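Local coordinates for protein peroxiredoxin (Clostridioides difficile, PDB 6TSB) that pairs a predicted thiol peroxidase domain with a chitin-cleaving domain in one spore coat protein, this chain being its family 18 glycoside hydrolase (chitinase) domain, at residues 34-46 / 51-63. Residues are numbered along the deposited sequence; the frame is centred on the assembly and turned at random.
Sequences INPIVAEYVLGNP and AQLLDAVIFAFAE
Strands 37-43 and 56-63 run parallel, their axes 25° apart and 4.6 Å at closest approach, with A39 beside A56, Y41 beside I58 and V42 beside F59. They are the first two strands of the TIM barrel of this family 18 chitinase domain. E40 and V42 each turn both N-H and C=O to the other strand: E40 N to A56 O, I58 N to E40 O (2.8 Å), V42 N to I58 O and A60 N to V42 O. At the N-terminal end the pairing is finished by a side chain. D55 has its CG beside its own backbone N (chi1 -62°), and its OD2 accepts V38 N at 2.8 Å through the anti lone pair, while D55 N returns a bond to V38 O in the carbonyl plane. A water donating to both P36 O and the same OD2 gives that oxygen a second grip.

On the face carrying A39, Y41 and I58, I58 CD1 sits over one face of the Y41 ring, 3.8 Å from its centroid, in a CH-pi contact displaced toward the rim, and I58 CG2 comes within 3.4 Å of Y41 CE2. The methyl of A60 lies near the plane of the ring at its edge. Y41 OH hydrogen-bonds D135 on strand 133-137 and N203 on strand 201-204, so the phenol reaches across to barrel strands well removed in the strand order. The other face holds E40, V42 and V57, where V42 CG2 packs on V57 CB. The side chains of E40 and L54 cross at about a right angle, and E40 OE2 bonds S331 of the second subunit, whose strand pairs with 37-41 and carries the sheet across the interface. E40 OE1 lies against the isobutyl end of L54, 3.3 Å from L54 CD1.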
loop_
_atom_site.group_PDB
_atom_site.type_symbol
_atom_site.label_atom_id
_atom_site.label_comp_id
_atom_site.label_asym_id
_atom_site.label_seq_id
_atom_site.Cartn_x
_atom_site.Cartn_y
_atom_site.Cartn_z
ATOM N N ILE A 34 29.153 -15.685 10.581
ATOM C CA ILE A 34 28.008 -15.827 9.619
ATOM C C ILE A 34 27.910 -14.490 8.890
ATOM O O ILE A 34 27.445 -13.517 9.502
ATOM C CB ILE A 34 26.642 -16.247 10.226
ATOM C CG1 ILE A 34 26.668 -17.670 10.800
ATOM C CG2 ILE A 34 25.518 -16.107 9.195
ATOM C CD1 ILE A 34 25.562 -17.971 11.803
ATOM N N ASN A 35 28.355 -14.473 7.634
ATOM C CA ASN A 35 28.419 -13.279 6.753
ATOM C C ASN A 35 27.441 -13.474 5.593
ATOM O O ASN A 35 27.865 -13.778 4.487
ATOM C CB ASN A 35 29.864 -13.075 6.284
ATOM C CG ASN A 35 30.394 -11.697 6.613
ATOM O OD1 ASN A 35 31.419 -11.564 7.288
ATOM N ND2 ASN A 35 29.689 -10.676 6.152
ATOM N N PRO A 36 26.117 -13.251 5.776
ATOM C CA PRO A 36 25.100 -13.825 4.896
ATOM C C PRO A 36 25.143 -13.219 3.487
ATOM O O PRO A 36 25.401 -12.044 3.370
ATOM C CB PRO A 36 23.766 -13.500 5.578
ATOM C CG PRO A 36 24.058 -12.237 6.349
ATOM C CD PRO A 36 25.520 -12.325 6.750
ATOM N N ILE A 37 24.918 -14.061 2.477
ATOM C CA ILE A 37 25.301 -13.794 1.068
ATOM C C ILE A 37 24.030 -13.553 0.278
ATOM O O ILE A 37 22.928 -13.962 0.737
ATOM C CB ILE A 37 26.141 -14.924 0.442
ATOM C CG1 ILE A 37 25.373 -16.235 0.287
ATOM C CG2 ILE A 37 27.457 -15.130 1.174
ATOM C CD1 ILE A 37 26.131 -17.264 -0.543
ATOM N N VAL A 38 24.183 -12.867 -0.848
ATOM C CA VAL A 38 23.077 -12.624 -1.811
ATOM C C VAL A 38 23.467 -13.277 -3.132
ATOM O O VAL A 38 24.596 -13.041 -3.610
ATOM C CB VAL A 38 22.807 -11.123 -1.997
ATOM C CG1 VAL A 38 21.616 -10.918 -2.895
ATOM C CG2 VAL A 38 22.569 -10.417 -0.673
ATOM N N ALA A 39 22.524 -13.968 -3.745
ATOM C CA ALA A 39 22.762 -14.700 -4.997
ATOM C C ALA A 39 21.531 -14.614 -5.887
ATOM O O ALA A 39 20.436 -14.423 -5.334
ATOM C CB ALA A 39 23.099 -16.132 -4.678
ATOM N N GLU A 40 21.732 -14.776 -7.206
ATOM C CA GLU A 40 20.647 -15.052 -8.170
ATOM C C GLU A 40 21.023 -16.210 -9.085
ATOM O O GLU A 40 22.206 -16.333 -9.463
ATOM C CB GLU A 40 20.332 -13.836 -9.036
ATOM C CG GLU A 40 20.088 -12.577 -8.238
ATOM C CD GLU A 40 19.624 -11.376 -9.052
ATOM O OE1 GLU A 40 20.501 -10.560 -9.451
ATOM O OE2 GLU A 40 18.401 -11.262 -9.281
ATOM N N TYR A 41 20.008 -17.019 -9.379
ATOM C CA TYR A 41 19.908 -17.908 -10.554
ATOM C C TYR A 41 19.752 -16.974 -11.757
ATOM O O TYR A 41 18.940 -16.029 -11.718
ATOM C CB TYR A 41 18.777 -18.952 -10.409
ATOM C CG TYR A 41 19.098 -20.088 -9.458
ATOM C CD1 TYR A 41 18.983 -19.937 -8.081
ATOM C CD2 TYR A 41 19.584 -21.304 -9.912
ATOM C CE1 TYR A 41 19.318 -20.956 -7.198
ATOM C CE2 TYR A 41 19.907 -22.337 -9.043
ATOM C CZ TYR A 41 19.764 -22.175 -7.678
ATOM O OH TYR A 41 20.101 -23.176 -6.814
ATOM N N VAL A 42 20.541 -17.241 -12.793
ATOM C CA VAL A 42 20.534 -16.494 -14.075
ATOM C C VAL A 42 20.124 -17.474 -15.171
ATOM O O VAL A 42 20.983 -18.276 -15.574
ATOM C CB VAL A 42 21.933 -15.914 -14.324
ATOM C CG1 VAL A 42 21.907 -14.980 -15.509
ATOM C CG2 VAL A 42 22.479 -15.228 -13.092
ATOM N N LEU A 43 18.849 -17.478 -15.552
ATOM C CA LEU A 43 18.293 -18.308 -16.661
ATOM C C LEU A 43 18.154 -17.472 -17.940
ATOM O O LEU A 43 17.211 -16.653 -18.028
ATOM C CB LEU A 43 16.922 -18.840 -16.240
ATOM C CG LEU A 43 16.231 -19.733 -17.262
ATOM C CD1 LEU A 43 17.085 -20.966 -17.563
ATOM C CD2 LEU A 43 14.817 -20.105 -16.807
ATOM N N GLY A 44 19.024 -17.696 -18.921
ATOM C CA GLY A 44 18.940 -16.984 -20.209
ATOM C C GLY A 44 19.995 -15.904 -20.270
ATOM O O GLY A 44 21.046 -16.059 -19.571
ATOM N N ASN A 45 19.742 -14.850 -21.049
ATOM C CA ASN A 45 20.765 -13.818 -21.370
ATOM C C ASN A 45 21.159 -13.032 -20.121
ATOM O O ASN A 45 20.349 -12.295 -19.572
ATOM C CB ASN A 45 20.240 -12.837 -22.420
ATOM C CG ASN A 45 21.340 -11.928 -22.913
ATOM O OD1 ASN A 45 21.991 -11.223 -22.131
ATOM N ND2 ASN A 45 21.559 -11.994 -24.214
ATOM N N PRO A 46 22.422 -13.064 -19.657
ATOM C CA PRO A 46 22.764 -12.459 -18.371
ATOM C C PRO A 46 23.139 -10.965 -18.363
ATOM O O PRO A 46 23.743 -10.513 -17.376
ATOM C CB PRO A 46 24.022 -13.268 -18.012
ATOM C CG PRO A 46 24.713 -13.370 -19.347
ATOM C CD PRO A 46 23.578 -13.694 -20.299
ATOM N N ALA A 51 26.684 -7.300 -10.918
ATOM C CA ALA A 51 27.633 -7.998 -10.022
ATOM C C ALA A 51 27.703 -7.337 -8.634
ATOM O O ALA A 51 28.019 -8.034 -7.640
ATOM C CB ALA A 51 28.993 -8.007 -10.660
ATOM N N GLN A 52 27.548 -6.018 -8.584
ATOM C CA GLN A 52 27.758 -5.185 -7.367
ATOM C C GLN A 52 26.735 -5.571 -6.287
ATOM O O GLN A 52 27.066 -5.427 -5.120
ATOM C CB GLN A 52 27.655 -3.688 -7.719
ATOM C CG GLN A 52 28.666 -3.211 -8.765
ATOM C CD GLN A 52 30.061 -3.668 -8.420
ATOM O OE1 GLN A 52 30.768 -4.261 -9.236
ATOM N NE2 GLN A 52 30.434 -3.480 -7.164
ATOM N N LEU A 53 25.534 -6.016 -6.675
ATOM C CA LEU A 53 24.448 -6.434 -5.754
ATOM C C LEU A 53 24.682 -7.838 -5.157
ATOM O O LEU A 53 24.095 -8.102 -4.065
ATOM C CB LEU A 53 23.125 -6.426 -6.517
ATOM C CG LEU A 53 22.607 -5.070 -6.990
ATOM C CD1 LEU A 53 21.295 -5.267 -7.726
ATOM C CD2 LEU A 53 22.417 -4.119 -5.811
ATOM N N LEU A 54 25.468 -8.698 -5.820
ATOM C CA LEU A 54 25.475 -10.176 -5.619
ATOM C C LEU A 54 26.832 -10.648 -5.091
ATOM O O LEU A 54 27.840 -10.097 -5.535
ATOM C CB LEU A 54 25.180 -10.848 -6.958
ATOM C CG LEU A 54 23.923 -10.348 -7.650
ATOM C CD1 LEU A 54 23.687 -11.107 -8.946
ATOM C CD2 LEU A 54 22.727 -10.451 -6.726
ATOM N N ASP A 55 26.840 -11.638 -4.183
ATOM C CA ASP A 55 28.065 -12.379 -3.776
ATOM C C ASP A 55 28.288 -13.538 -4.751
ATOM O O ASP A 55 29.429 -14.024 -4.866
ATOM C CB ASP A 55 27.964 -12.910 -2.341
ATOM C CG ASP A 55 27.819 -11.846 -1.268
ATOM O OD1 ASP A 55 28.844 -11.259 -0.926
ATOM O OD2 ASP A 55 26.675 -11.627 -0.790
ATOM N N ALA A 56 27.217 -14.013 -5.385
ATOM C CA ALA A 56 27.274 -15.198 -6.255
ATOM C C ALA A 56 26.123 -15.204 -7.258
ATOM O O ALA A 56 25.009 -14.715 -6.956
ATOM C CB ALA A 56 27.247 -16.438 -5.412
ATOM N N VAL A 57 26.441 -15.725 -8.432
ATOM C CA VAL A 57 25.514 -15.952 -9.571
ATOM C C VAL A 57 25.532 -17.453 -9.863
ATOM O O VAL A 57 26.650 -18.090 -9.832
ATOM C CB VAL A 57 25.914 -15.124 -10.810
ATOM C CG1 VAL A 57 25.671 -13.651 -10.572
ATOM C CG2 VAL A 57 27.363 -15.345 -11.220
ATOM N N ILE A 58 24.350 -17.995 -10.123
ATOM C CA ILE A 58 24.178 -19.441 -10.396
ATOM C C ILE A 58 23.639 -19.521 -11.814
ATOM O O ILE A 58 22.466 -19.208 -11.999
ATOM C CB ILE A 58 23.258 -20.139 -9.370
ATOM C CG1 ILE A 58 23.723 -19.954 -7.925
ATOM C CG2 ILE A 58 23.147 -21.606 -9.716
ATOM C CD1 ILE A 58 22.871 -20.694 -6.891
ATOM N N PHE A 59 24.497 -19.892 -12.766
ATOM C CA PHE A 59 24.099 -20.128 -14.175
ATOM C C PHE A 59 23.133 -21.312 -14.235
ATOM O O PHE A 59 23.485 -22.412 -13.774
ATOM C CB PHE A 59 25.313 -20.414 -15.062
ATOM C CG PHE A 59 24.915 -20.732 -16.480
ATOM C CD1 PHE A 59 24.482 -19.728 -17.338
ATOM C CD2 PHE A 59 24.936 -22.030 -16.955
ATOM C CE1 PHE A 59 24.094 -20.012 -18.639
ATOM C CE2 PHE A 59 24.536 -22.316 -18.255
ATOM C CZ PHE A 59 24.107 -21.310 -19.090
ATOM N N ALA A 60 21.981 -21.127 -14.861
ATOM C CA ALA A 60 21.010 -22.208 -15.120
ATOM C C ALA A 60 20.757 -22.371 -16.631
ATOM O O ALA A 60 20.395 -21.410 -17.307
ATOM C CB ALA A 60 19.759 -21.871 -14.359
ATOM N N PHE A 61 20.932 -23.579 -17.185
ATOM C CA PHE A 61 21.401 -24.781 -16.502
ATOM C C PHE A 61 22.414 -25.553 -17.365
ATOM O O PHE A 61 22.463 -25.336 -18.545
ATOM C CB PHE A 61 20.260 -25.779 -16.284
ATOM C CG PHE A 61 19.149 -25.337 -15.379
ATOM C CD1 PHE A 61 19.305 -25.384 -14.009
ATOM C CD2 PHE A 61 17.928 -24.937 -15.895
ATOM C CE1 PHE A 61 18.266 -24.999 -13.172
ATOM C CE2 PHE A 61 16.888 -24.561 -15.057
ATOM C CZ PHE A 61 17.060 -24.593 -13.693
ATOM N N ALA A 62 23.223 -26.431 -16.776
ATOM C CA ALA A 62 23.828 -27.576 -17.494
ATOM C C ALA A 62 22.779 -28.698 -17.502
ATOM O O ALA A 62 21.913 -28.674 -16.609
ATOM C CB ALA A 62 25.122 -27.984 -16.848
ATOM N N GLU A 63 22.820 -29.610 -18.477
ATOM C CA GLU A 63 21.892 -30.766 -18.559
ATOM C C GLU A 63 22.683 -32.083 -18.690
ATOM O O GLU A 63 23.935 -32.032 -18.803
ATOM C CB GLU A 63 20.867 -30.542 -19.680
ATOM C CG GLU A 63 19.915 -29.363 -19.467
ATOM C CD GLU A 63 19.136 -29.276 -18.146
ATOM O OE1 GLU A 63 19.172 -30.243 -17.337
ATOM O OE2 GLU A 63 18.478 -28.220 -17.907
HETATM O O HOH W 1 26.039 -9.860 1.386
#